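Local coordinates for glycosyl hydrolase, family 31/fibronectin type III domain protein (Clostridium perfringens, PDB 4LKS) that binds galactose through a calcium-containing, beta-sandwich carbohydrate-binding module of family 32, probably directing its parent family 31 glycoside hydrolase to galactose-bearing glycans, at residues A31-K40 and T50-A58; N86-E94 and N153-E161. One frame throughout, in Å; residues are numbered along the deposited sequence.

Overall arrangement
Contact 1 and contact 2 have centres 11 Å apart, and both reach the galactose and the calcium ion. Together they illustrate how carbohydrate-binding modules of this kind hold a sugar on loops at the rim of a beta-sandwich. Contact 1 supplies His53 and Tyr56 to the pocket, contact 2 Asn89 and Tyr156, and Arg84 completes it. Strands 52-53 and 158-166 are antiparallel neighbours in one sheet and join the contacts directly: Trp52 O lies 3.0 Å from Ala159 N, and Ser54 OG lies 2.9 Å from Ala157 N, both probable hydrogen bonds. Thr50 and Ala160 both bind the calcium.

Contact 1: A31-K40 and T50-A58; sequences ATSEADRDYK and TIWHSAYQA. With CA (calcium ion), chain C; GAL (beta-D-galactopyranose), chain D.
Tyr56 OH donates to Asp36 OD2 over 2.7 Å, meeting its syn lone pair; OD2 sits at the edge of the phenol ring, near its plane, while the carboxylate is turned 70° from the ring. Two further side chains bond to backbone. The indole NE1 of Trp52 reaches Ser33 O at 2.9 Å, the acceptor lying in the ring plane, and Ser33 OG takes the N-H of Ala55 at 2.9 Å in a nearly straight bond (173°). The main chains pair through Ala35 N to His53 O and His53 N to Asp38 O; the type II' turn from Ala35 to Asp38 brings both bonds to the same residue, His53. This is the loop following strand 26-31 laid against edge strand 52-53 of the four-stranded sheet, and it backs one wall of the galactose pocket. His53 NE2 meets O4 of the sugar at 2.7 Å, while its ND1 donates to Ser54 O in the ring plane, a bond that fixes the rotation of the imidazole. One face of Tyr56 packs against the sugar, with C5 of galactose 3.6 Å above the ring plane, over its centre. Ala35 CB packs on Tyr56 CE2 at 3.5 Å. Asp38 runs alongside Ile51 and His53, and a water links its OD1 to Ile51 N. Farther out, Ala31 CB touches the pyrrole part of Trp52, whose indole also packs on Val64 and Ile66 of strand 64-70.

Contact 2: N86-E94 and N153-E161; sequences NSRNGHVTE and NNKYASAAE. With CA (calcium ion), chain C; GAL (beta-D-galactopyranose), chain D.
Asn89 and Tyr156 meet beside the galactose, the amide and ring planes 67° apart and Asn89 CB 3.9 Å from Tyr156 CE1. From there Asn89 ND2 donates to O4 of the sugar at 3.0 Å and makes a second, weak bond to its ring oxygen O5, so one amide nitrogen spans both acceptors. Tyr156 adds apolar contact: its CZ lies 3.6 Å from galactose C6, which Tyr56 covers with a ring face. Behind this first shell the loop is held to the strand mainly through Ser158. Its hydroxyl, turned to the Asn89 carbonyl by a chi1 of 59°, donates to Asn89 O at 2.7 Å, and its N-H donates to Gly90 O at 2.8 Å. A type II beta turn from Arg88 to His91, closed by His91 N to Arg88 O, carries the sugar-binding asparagine; Gly90 has a positive phi, 98°, and packs closely on the strand, its CA making a CA-H...O contact with Tyr156 O at 3.4 Å. The site lies on loops at one end of the beta-sandwich, as in other F5/8 type C (discoidin-like) domains. An ST turn, Asn89 N to Ser87 OG, shapes the chain just before the asparagine, and Asn89 OD1 accepts from Asp151 N, which orients the amide so that ND2 faces the ligand. Arg88 makes a salt bridge with the same Asp151. Farther inward, Val92 CG2 packs on Ala157 CB. Farther along the strand, away from the sugar, Ala160 O binds the calcium ion at 2.4 Å, with Thr50 among the other ligands.

Contact 1: A31-K40 and T50-A58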
# COMPACT_ATOMS: atom_id res chain seq x y z
N ALA A 31 11.44 -1.01 -2.09
CA ALA A 31 10.44 -1.95 -2.58
C ALA A 31 11.16 -3.17 -3.12
O ALA A 31 12.30 -3.07 -3.57
CB ALA A 31 9.57 -1.32 -3.66
N THR A 32 10.48 -4.30 -3.09
CA THR A 32 11.09 -5.56 -3.54
C THR A 32 11.57 -5.42 -4.98
O THR A 32 12.67 -5.87 -5.34
CB THR A 32 10.07 -6.68 -3.49
OG1 THR A 32 9.48 -6.73 -2.18
CG2 THR A 32 10.75 -8.01 -3.78
N SER A 33 10.74 -4.80 -5.81
CA SER A 33 11.09 -4.56 -7.20
C SER A 33 10.22 -3.44 -7.74
O SER A 33 9.24 -3.04 -7.10
CB SER A 33 10.91 -5.84 -8.02
OG SER A 33 9.57 -6.29 -8.02
N GLU A 34 10.60 -2.94 -8.91
CA GLU A 34 9.89 -1.86 -9.58
C GLU A 34 9.94 -2.15 -11.08
O GLU A 34 10.95 -2.61 -11.59
CB GLU A 34 10.57 -0.51 -9.30
CG GLU A 34 10.58 -0.09 -7.83
CD GLU A 34 11.61 0.97 -7.54
OE1 GLU A 34 12.82 0.63 -7.49
OE2 GLU A 34 11.24 2.15 -7.39
N ALA A 35 8.84 -1.89 -11.77
CA ALA A 35 8.76 -2.10 -13.22
C ALA A 35 8.66 -0.77 -13.94
O ALA A 35 8.05 0.17 -13.43
CB ALA A 35 7.57 -2.94 -13.57
N ASP A 36 9.24 -0.71 -15.13
CA ASP A 36 9.01 0.42 -16.04
C ASP A 36 9.36 1.74 -15.35
O ASP A 36 10.45 1.85 -14.78
CB ASP A 36 7.56 0.38 -16.53
CG ASP A 36 7.20 -0.94 -17.17
OD1 ASP A 36 8.10 -1.55 -17.79
OD2 ASP A 36 6.03 -1.37 -17.07
N ARG A 37 8.47 2.72 -15.39
CA ARG A 37 8.69 3.96 -14.64
C ARG A 37 7.76 4.05 -13.43
O ARG A 37 7.53 5.13 -12.88
CB ARG A 37 8.55 5.20 -15.53
CG ARG A 37 9.54 5.24 -16.67
CD ARG A 37 9.45 6.54 -17.45
NE ARG A 37 10.12 6.42 -18.75
CZ ARG A 37 9.55 5.87 -19.82
NH1 ARG A 37 8.31 5.42 -19.76
NH2 ARG A 37 10.22 5.79 -20.96
N ASP A 38 7.27 2.89 -13.02
CA ASP A 38 6.33 2.81 -11.90
C ASP A 38 7.07 2.64 -10.58
O ASP A 38 6.97 1.60 -9.90
CB ASP A 38 5.31 1.71 -12.16
CG ASP A 38 4.45 1.99 -13.38
OD1 ASP A 38 4.34 3.18 -13.78
OD2 ASP A 38 3.89 1.03 -13.94
N TYR A 39 7.80 3.68 -10.22
CA TYR A 39 8.73 3.65 -9.11
C TYR A 39 8.03 3.66 -7.76
O TYR A 39 6.88 4.09 -7.64
CB TYR A 39 9.69 4.85 -9.19
CG TYR A 39 10.41 4.95 -10.52
CD1 TYR A 39 11.20 3.90 -10.97
CD2 TYR A 39 10.30 6.08 -11.30
CE1 TYR A 39 11.86 3.99 -12.19
CE2 TYR A 39 10.95 6.18 -12.52
CZ TYR A 39 11.73 5.12 -12.95
OH TYR A 39 12.39 5.19 -14.16
N LYS A 40 8.74 3.18 -6.73
CA LYS A 40 8.20 3.12 -5.38
C LYS A 40 7.68 4.48 -4.88
O LYS A 40 6.66 4.54 -4.17
CB LYS A 40 9.24 2.53 -4.42
CG LYS A 40 10.51 3.34 -4.26
CD LYS A 40 11.58 2.51 -3.53
CE LYS A 40 12.75 3.36 -3.08
NZ LYS A 40 13.55 3.89 -4.24
N THR A 50 -0.26 8.14 -10.77
CA THR A 50 1.04 7.49 -10.79
C THR A 50 0.97 6.25 -9.91
O THR A 50 0.24 6.23 -8.92
CB THR A 50 2.14 8.41 -10.27
OG1 THR A 50 1.85 8.78 -8.92
CG2 THR A 50 2.24 9.69 -11.13
N ILE A 51 1.73 5.22 -10.25
CA ILE A 51 1.71 4.00 -9.46
C ILE A 51 3.09 3.44 -9.21
O ILE A 51 4.01 3.64 -10.01
CB ILE A 51 0.88 2.87 -10.12
CG1 ILE A 51 1.51 2.43 -11.44
CG2 ILE A 51 -0.57 3.31 -10.31
CD1 ILE A 51 0.83 1.22 -12.06
N TRP A 52 3.24 2.77 -8.08
CA TRP A 52 4.32 1.79 -7.93
C TRP A 52 3.80 0.48 -8.51
O TRP A 52 2.64 0.13 -8.28
CB TRP A 52 4.68 1.60 -6.46
CG TRP A 52 5.50 0.35 -6.24
CD1 TRP A 52 6.71 0.06 -6.79
CD2 TRP A 52 5.15 -0.77 -5.42
NE1 TRP A 52 7.14 -1.18 -6.37
CE2 TRP A 52 6.21 -1.71 -5.52
CE3 TRP A 52 4.05 -1.08 -4.60
CZ2 TRP A 52 6.20 -2.93 -4.84
CZ3 TRP A 52 4.05 -2.31 -3.92
CH2 TRP A 52 5.11 -3.21 -4.04
N HIS A 53 4.64 -0.22 -9.26
CA HIS A 53 4.30 -1.54 -9.80
C HIS A 53 5.53 -2.41 -9.66
O HIS A 53 6.63 -2.00 -10.01
CB HIS A 53 3.90 -1.40 -11.28
CG HIS A 53 3.17 -2.58 -11.85
ND1 HIS A 53 3.72 -3.84 -11.93
CD2 HIS A 53 1.94 -2.67 -12.41
CE1 HIS A 53 2.85 -4.66 -12.50
NE2 HIS A 53 1.77 -3.97 -12.81
N SER A 54 5.35 -3.62 -9.12
CA SER A 54 6.47 -4.53 -8.95
C SER A 54 6.80 -5.18 -10.30
O SER A 54 6.03 -5.08 -11.26
CB SER A 54 6.17 -5.57 -7.85
OG SER A 54 5.12 -6.45 -8.19
N ALA A 55 7.95 -5.85 -10.36
CA ALA A 55 8.40 -6.46 -11.61
C ALA A 55 7.45 -7.57 -12.06
O ALA A 55 6.83 -8.25 -11.24
CB ALA A 55 9.82 -6.98 -11.46
N TYR A 56 7.34 -7.77 -13.38
CA TYR A 56 6.35 -8.71 -13.90
C TYR A 56 6.90 -9.62 -15.00
O TYR A 56 6.16 -10.08 -15.86
CB TYR A 56 5.09 -7.99 -14.39
CG TYR A 56 5.30 -6.89 -15.40
CD1 TYR A 56 5.34 -7.17 -16.76
CD2 TYR A 56 5.40 -5.57 -15.00
CE1 TYR A 56 5.50 -6.16 -17.70
CE2 TYR A 56 5.57 -4.56 -15.92
CZ TYR A 56 5.62 -4.85 -17.26
OH TYR A 56 5.79 -3.83 -18.17
N GLN A 57 8.20 -9.88 -14.93
CA GLN A 57 8.80 -10.89 -15.79
C GLN A 57 8.35 -12.28 -15.35
O GLN A 57 7.86 -12.45 -14.24
CB GLN A 57 10.32 -10.77 -15.81
CG GLN A 57 10.78 -9.45 -16.41
CD GLN A 57 10.01 -9.10 -17.68
OE1 GLN A 57 9.94 -9.90 -18.62
NE2 GLN A 57 9.43 -7.91 -17.71
N ALA A 58 8.51 -13.27 -16.23
CA ALA A 58 7.97 -14.61 -15.99
C ALA A 58 8.37 -15.20 -14.64
O ALA A 58 7.58 -15.90 -14.01
CB ALA A 58 8.37 -15.54 -17.13
CA CA C . 0.67 7.87 -6.97
C1 GAL D . 0.68 -4.23 -18.75
C2 GAL D . 0.67 -3.02 -17.81
C3 GAL D . 1.89 -3.04 -16.90
C4 GAL D . 1.91 -4.37 -16.12
C5 GAL D . 1.92 -5.52 -17.11
C6 GAL D . 1.83 -6.90 -16.46
O1 GAL D . -0.50 -4.29 -19.51
O2 GAL D . 0.69 -1.77 -18.52
O3 GAL D . 1.82 -1.98 -15.95
O4 GAL D . 0.75 -4.48 -15.31
O5 GAL D . 0.77 -5.44 -17.99
O6 GAL D . 1.91 -7.93 -17.43
O HOH W 1 3.09 5.41 -12.90

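Contact 2: N86-E94 and N153-E161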
# COMPACT_ATOMS: atom_id res chain seq x y z
N ASN A 86 -6.50 2.95 -13.88
CA ASN A 86 -6.73 2.67 -15.30
C ASN A 86 -6.64 1.19 -15.66
O ASN A 86 -6.88 0.81 -16.81
CB ASN A 86 -5.74 3.45 -16.17
CG ASN A 86 -4.30 3.00 -15.98
OD1 ASN A 86 -3.92 2.54 -14.91
ND2 ASN A 86 -3.50 3.12 -17.03
N SER A 87 -6.31 0.35 -14.69
CA SER A 87 -6.07 -1.06 -14.94
C SER A 87 -6.15 -1.84 -13.63
O SER A 87 -5.83 -1.30 -12.57
CB SER A 87 -4.69 -1.26 -15.56
OG SER A 87 -4.31 -2.63 -15.55
N ARG A 88 -6.57 -3.09 -13.71
CA ARG A 88 -6.64 -3.95 -12.53
C ARG A 88 -5.29 -4.60 -12.24
O ARG A 88 -5.13 -5.28 -11.23
CB ARG A 88 -7.69 -5.04 -12.74
CG ARG A 88 -7.52 -5.85 -14.03
CD ARG A 88 -6.82 -7.19 -13.81
NE ARG A 88 -6.60 -7.90 -15.08
CZ ARG A 88 -7.23 -9.01 -15.44
NH1 ARG A 88 -8.11 -9.58 -14.63
NH2 ARG A 88 -6.96 -9.58 -16.61
N ASN A 89 -4.33 -4.39 -13.13
CA ASN A 89 -3.05 -5.06 -13.00
C ASN A 89 -2.31 -4.67 -11.73
O ASN A 89 -1.83 -3.53 -11.59
CB ASN A 89 -2.18 -4.87 -14.24
CG ASN A 89 -2.52 -5.86 -15.34
OD1 ASN A 89 -3.46 -6.64 -15.22
ND2 ASN A 89 -1.75 -5.82 -16.42
N GLY A 90 -2.23 -5.63 -10.81
CA GLY A 90 -1.54 -5.44 -9.55
C GLY A 90 -2.44 -5.09 -8.39
O GLY A 90 -1.93 -4.85 -7.30
N HIS A 91 -3.76 -5.05 -8.59
CA HIS A 91 -4.70 -4.79 -7.49
C HIS A 91 -4.45 -5.75 -6.34
O HIS A 91 -4.49 -6.97 -6.51
CB HIS A 91 -6.15 -4.94 -7.96
CG HIS A 91 -6.68 -3.74 -8.68
ND1 HIS A 91 -8.03 -3.51 -8.84
CD2 HIS A 91 -6.05 -2.69 -9.26
CE1 HIS A 91 -8.21 -2.38 -9.49
NE2 HIS A 91 -7.03 -1.86 -9.76
N VAL A 92 -4.19 -5.22 -5.15
CA VAL A 92 -3.85 -6.05 -4.00
C VAL A 92 -5.12 -6.56 -3.31
O VAL A 92 -6.02 -5.77 -2.98
CB VAL A 92 -2.99 -5.27 -2.99
CG1 VAL A 92 -2.78 -6.09 -1.73
CG2 VAL A 92 -1.65 -4.88 -3.64
N THR A 93 -5.22 -7.87 -3.11
CA THR A 93 -6.41 -8.44 -2.47
C THR A 93 -6.15 -9.04 -1.09
O THR A 93 -7.09 -9.24 -0.32
CB THR A 93 -7.13 -9.48 -3.38
OG1 THR A 93 -6.38 -10.70 -3.38
CG2 THR A 93 -7.26 -8.96 -4.80
N GLU A 94 -4.89 -9.35 -0.79
CA GLU A 94 -4.50 -9.80 0.54
C GLU A 94 -3.18 -9.11 0.88
O GLU A 94 -2.26 -9.04 0.05
CB GLU A 94 -4.33 -11.34 0.63
CG GLU A 94 -4.25 -11.85 2.07
CD GLU A 94 -3.80 -13.30 2.22
OE1 GLU A 94 -3.36 -13.91 1.23
OE2 GLU A 94 -3.87 -13.81 3.35
N ASN A 153 -2.83 -13.50 -12.29
CA ASN A 153 -3.09 -13.24 -10.88
C ASN A 153 -1.91 -13.66 -10.00
O ASN A 153 -1.12 -14.53 -10.38
CB ASN A 153 -4.36 -13.96 -10.42
CG ASN A 153 -5.61 -13.41 -11.08
OD1 ASN A 153 -5.76 -12.21 -11.23
ND2 ASN A 153 -6.52 -14.31 -11.47
N ASN A 154 -1.79 -13.03 -8.84
CA ASN A 154 -0.82 -13.42 -7.82
C ASN A 154 0.64 -13.43 -8.27
O ASN A 154 1.41 -14.30 -7.87
CB ASN A 154 -1.21 -14.78 -7.22
CG ASN A 154 -2.55 -14.75 -6.54
OD1 ASN A 154 -2.89 -13.77 -5.89
ND2 ASN A 154 -3.32 -15.82 -6.70
N LYS A 155 1.03 -12.44 -9.07
CA LYS A 155 2.41 -12.34 -9.51
C LYS A 155 3.03 -10.98 -9.26
O LYS A 155 4.21 -10.88 -8.93
CB LYS A 155 2.53 -12.69 -11.00
CG LYS A 155 3.94 -13.15 -11.40
CD LYS A 155 4.69 -12.07 -12.17
CE LYS A 155 4.82 -12.45 -13.63
NZ LYS A 155 3.50 -12.71 -14.28
N TYR A 156 2.25 -9.92 -9.43
CA TYR A 156 2.76 -8.56 -9.27
C TYR A 156 1.75 -7.68 -8.54
O TYR A 156 0.54 -7.96 -8.55
CB TYR A 156 3.14 -7.94 -10.63
CG TYR A 156 2.15 -8.25 -11.74
CD1 TYR A 156 0.97 -7.52 -11.89
CD2 TYR A 156 2.40 -9.27 -12.65
CE1 TYR A 156 0.07 -7.81 -12.90
CE2 TYR A 156 1.51 -9.56 -13.66
CZ TYR A 156 0.36 -8.83 -13.79
OH TYR A 156 -0.52 -9.14 -14.81
N ALA A 157 2.25 -6.62 -7.90
CA ALA A 157 1.40 -5.71 -7.14
C ALA A 157 1.57 -4.30 -7.67
O ALA A 157 2.63 -3.93 -8.19
CB ALA A 157 1.79 -5.75 -5.69
N SER A 158 0.53 -3.49 -7.50
CA SER A 158 0.64 -2.07 -7.79
C SER A 158 -0.11 -1.28 -6.73
O SER A 158 -0.91 -1.84 -5.99
CB SER A 158 0.11 -1.74 -9.19
OG SER A 158 -1.25 -2.11 -9.34
N ALA A 159 0.17 0.01 -6.66
CA ALA A 159 -0.53 0.88 -5.73
C ALA A 159 -0.44 2.28 -6.29
O ALA A 159 0.66 2.72 -6.62
CB ALA A 159 0.12 0.84 -4.36
N ALA A 160 -1.57 2.96 -6.39
CA ALA A 160 -1.57 4.37 -6.80
C ALA A 160 -1.26 5.28 -5.61
O ALA A 160 -0.53 6.26 -5.75
CB ALA A 160 -2.89 4.74 -7.43
N GLU A 161 -1.84 4.98 -4.45
CA GLU A 161 -1.54 5.72 -3.22
C GLU A 161 -1.66 4.84 -2.00
O GLU A 161 -2.49 3.92 -1.95
CB GLU A 161 -2.51 6.88 -3.02
CG GLU A 161 -2.39 8.04 -3.98
CD GLU A 161 -3.15 9.25 -3.46
OE1 GLU A 161 -4.25 9.55 -3.99
OE2 GLU A 161 -2.67 9.87 -2.48
CA CA C . 0.67 7.87 -6.97
C1 GAL D . 0.68 -4.23 -18.75
C2 GAL D . 0.67 -3.02 -17.81
C3 GAL D . 1.89 -3.04 -16.90
C4 GAL D . 1.91 -4.37 -16.12
C5 GAL D . 1.92 -5.52 -17.11
C6 GAL D . 1.83 -6.90 -16.46
O1 GAL D . -0.50 -4.29 -19.51
O2 GAL D . 0.69 -1.77 -18.52
O3 GAL D . 1.82 -1.98 -15.95
O4 GAL D . 0.75 -4.48 -15.31
O5 GAL D . 0.77 -5.44 -17.99
O6 GAL D . 1.91 -7.93 -17.43